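Local coordinates for triggering receptor expressed on myeloid cells 1 (Mus musculus, PDB 1U9K), which amplifies inflammatory responses as a myeloid cell-surface receptor that signals through the adapter DAP12 when activated by ligands, at residues Q32-R37 with R92-H97. Residues are numbered along the deposited sequence; the frame is centred on the assembly and turned at random.
Sequences QKAWQR and RCVIYH. With ZN (zinc ion), chain D.
Gln36 OE1 is gripped side-on by the guanidinium of Arg92, accepting from NE at 2.9 Å and from NH2 at the same distance. Both donors lie in the plane of the amide carbonyl, and amide and guanidinium planes are only 15° apart, so the paired bonds hold the two flat groups nearly coplanar. The other end of the amide is fixed too, because Gln36 NE2 bonds to Thr46 OG1 on the adjoining strand 45-49; the rotation of the amide is thus set from both ends.

The two strands that carry this pair run antiparallel. Ala34 and Val94 exchange two backbone hydrogen bonds, as do Gln36 and Arg92, whose shorter link, Gln36 N to Arg92 O, measures 2.8 Å. On the face that carries Gln36, Ala34 CB touches both Val94 CG2 and Tyr96 CB, each at 3.8 Å. Farther along, Gln32 OE1 meets the edge of the Tyr96 ring in its plane, 3.3 Å from CD2, while Gln32 NE2 bonds to Thr50 O.

The reverse face looks into the domain core. Trp35 CG is anti to the backbone N (chi1 -178°), which carries the indole alongside the neighbouring strand; its CE3 reaches 3.7 Å from Cys93 SG, with the sulfur at the ring edge. Val78 and Met80 of the opposite sheet pack against the indole, and Cys93 is disulfide-bonded to Cys21 of that sheet. A tryptophan on strand C beside the intersheet disulfide of strands B and F is the hallmark core of the immunoglobulin fold, here in the V-set form of the receptor's extracellular domain.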
loop_
_atom_site.group_PDB
_atom_site.type_symbol
_atom_site.label_atom_id
_atom_site.label_comp_id
_atom_site.label_asym_id
_atom_site.label_seq_id
_atom_site.Cartn_x
_atom_site.Cartn_y
_atom_site.Cartn_z
ATOM N N GLN A 32 6.821 -9.028 -5.763
ATOM C CA GLN A 32 6.937 -7.843 -4.962
ATOM C C GLN A 32 5.572 -7.105 -4.861
ATOM O O GLN A 32 4.743 -7.099 -5.811
ATOM C CB GLN A 32 8.005 -6.921 -5.578
ATOM C CG GLN A 32 8.483 -5.853 -4.660
ATOM C CD GLN A 32 9.750 -5.179 -5.187
ATOM O OE1 GLN A 32 9.905 -5.018 -6.393
ATOM N NE2 GLN A 32 10.650 -4.806 -4.289
ATOM N N LYS A 33 5.376 -6.470 -3.717
ATOM C CA LYS A 33 4.214 -5.632 -3.473
ATOM C C LYS A 33 4.632 -4.241 -3.064
ATOM O O LYS A 33 5.739 -4.011 -2.594
ATOM C CB LYS A 33 3.261 -6.245 -2.452
ATOM C CG LYS A 33 2.704 -7.615 -2.899
ATOM C CD LYS A 33 3.386 -8.737 -2.213
ATOM C CE LYS A 33 2.883 -10.116 -2.672
ATOM N NZ LYS A 33 3.834 -11.141 -2.333
ATOM N N ALA A 34 3.731 -3.286 -3.286
ATOM C CA ALA A 34 4.036 -1.913 -3.032
ATOM C C ALA A 34 2.802 -1.133 -2.641
ATOM O O ALA A 34 1.662 -1.466 -3.006
ATOM C CB ALA A 34 4.668 -1.284 -4.199
ATOM N N TRP A 35 3.062 -0.052 -1.925
ATOM C CA TRP A 35 2.086 1.001 -1.653
ATOM C C TRP A 35 2.451 2.222 -2.483
ATOM O O TRP A 35 3.592 2.621 -2.482
ATOM C CB TRP A 35 2.167 1.365 -0.190
ATOM C CG TRP A 35 1.187 2.429 0.345
ATOM C CD1 TRP A 35 1.547 3.559 0.998
ATOM C CD2 TRP A 35 -0.246 2.365 0.407
ATOM N NE1 TRP A 35 0.442 4.228 1.434
ATOM C CE2 TRP A 35 -0.678 3.502 1.109
ATOM C CE3 TRP A 35 -1.216 1.431 -0.016
ATOM C CZ2 TRP A 35 -2.000 3.760 1.357
ATOM C CZ3 TRP A 35 -2.541 1.687 0.229
ATOM C CH2 TRP A 35 -2.929 2.846 0.905
ATOM N N GLN A 36 1.473 2.782 -3.187
ATOM C CA GLN A 36 1.664 3.891 -4.106
ATOM C C GLN A 36 0.708 5.028 -3.801
ATOM O O GLN A 36 -0.397 4.812 -3.325
ATOM C CB GLN A 36 1.432 3.483 -5.559
ATOM C CG GLN A 36 2.419 2.355 -6.030
ATOM C CD GLN A 36 2.328 2.131 -7.533
ATOM O OE1 GLN A 36 1.227 2.001 -8.051
ATOM N NE2 GLN A 36 3.460 2.123 -8.228
ATOM N N ARG A 37 1.159 6.243 -4.027
ATOM C CA ARG A 37 0.282 7.373 -4.070
ATOM C C ARG A 37 0.052 7.732 -5.545
ATOM O O ARG A 37 0.920 7.516 -6.402
ATOM C CB ARG A 37 0.884 8.517 -3.301
ATOM C CG ARG A 37 0.043 9.726 -3.143
ATOM C CD ARG A 37 0.681 10.706 -2.177
ATOM N NE ARG A 37 -0.224 11.793 -1.872
ATOM C CZ ARG A 37 0.066 12.795 -1.033
ATOM N NH1 ARG A 37 1.235 12.842 -0.401
ATOM N NH2 ARG A 37 -0.810 13.724 -0.812
ATOM N N ARG A 92 -2.898 3.305 -3.503
ATOM C CA ARG A 92 -3.277 1.937 -3.719
ATOM C C ARG A 92 -2.166 1.016 -3.322
ATOM O O ARG A 92 -1.001 1.396 -3.320
ATOM C CB ARG A 92 -3.606 1.694 -5.185
ATOM C CG ARG A 92 -2.519 2.102 -6.102
ATOM C CD ARG A 92 -2.822 1.923 -7.548
ATOM N NE ARG A 92 -1.609 2.052 -8.358
ATOM C CZ ARG A 92 -1.630 2.219 -9.682
ATOM N NH1 ARG A 92 -2.747 2.248 -10.318
ATOM N NH2 ARG A 92 -0.523 2.329 -10.377
ATOM N N CYS A 93 -2.534 -0.220 -3.025
ATOM C CA CYS A 93 -1.607 -1.353 -2.921
ATOM C C CYS A 93 -1.570 -2.069 -4.276
ATOM O O CYS A 93 -2.614 -2.245 -4.933
ATOM C CB CYS A 93 -2.140 -2.446 -1.980
ATOM S SG CYS A 93 -2.452 -2.013 -0.283
ATOM N N VAL A 94 -0.380 -2.504 -4.671
ATOM C CA VAL A 94 -0.191 -3.146 -5.946
ATOM C C VAL A 94 0.792 -4.291 -5.885
ATOM O O VAL A 94 1.660 -4.377 -4.989
ATOM C CB VAL A 94 0.334 -2.181 -6.985
ATOM C CG1 VAL A 94 -0.640 -1.022 -7.218
ATOM C CG2 VAL A 94 1.779 -1.716 -6.634
ATOM N N ILE A 95 0.624 -5.202 -6.831
ATOM C CA ILE A 95 1.740 -6.068 -7.257
ATOM C C ILE A 95 2.642 -5.173 -8.101
ATOM O O ILE A 95 2.195 -4.586 -9.097
ATOM C CB ILE A 95 1.281 -7.265 -8.035
ATOM C CG1 ILE A 95 0.222 -8.072 -7.271
ATOM C CG2 ILE A 95 2.531 -8.154 -8.449
ATOM C CD1 ILE A 95 0.670 -8.558 -5.896
ATOM N N TYR A 96 3.905 -5.105 -7.691
ATOM C CA TYR A 96 4.926 -4.276 -8.245
ATOM C C TYR A 96 5.957 -5.068 -9.038
ATOM O O TYR A 96 6.684 -5.929 -8.500
ATOM C CB TYR A 96 5.578 -3.515 -7.132
ATOM C CG TYR A 96 6.517 -2.393 -7.550
ATOM C CD1 TYR A 96 6.039 -1.196 -8.076
ATOM C CD2 TYR A 96 7.888 -2.530 -7.348
ATOM C CE1 TYR A 96 6.909 -0.176 -8.442
ATOM C CE2 TYR A 96 8.774 -1.525 -7.709
ATOM C CZ TYR A 96 8.273 -0.342 -8.232
ATOM O OH TYR A 96 9.158 0.627 -8.584
ATOM N N HIS A 97 5.983 -4.800 -10.337
ATOM C CA HIS A 97 6.850 -5.526 -11.269
ATOM C C HIS A 97 7.197 -4.677 -12.486
ATOM O O HIS A 97 6.848 -5.028 -13.605
ATOM C CB HIS A 97 6.188 -6.833 -11.707
ATOM C CG HIS A 97 4.716 -6.667 -12.159
ATOM N ND1 HIS A 97 3.885 -7.741 -12.399
ATOM C CD2 HIS A 97 3.979 -5.559 -12.400
ATOM C CE1 HIS A 97 2.697 -7.299 -12.768
ATOM N NE2 HIS A 97 2.727 -5.980 -12.777
HETATM ZN ZN ZN D . 4.387 -9.887 -11.802
HETATM O O HOH W 1 7.084 -8.699 -8.586
#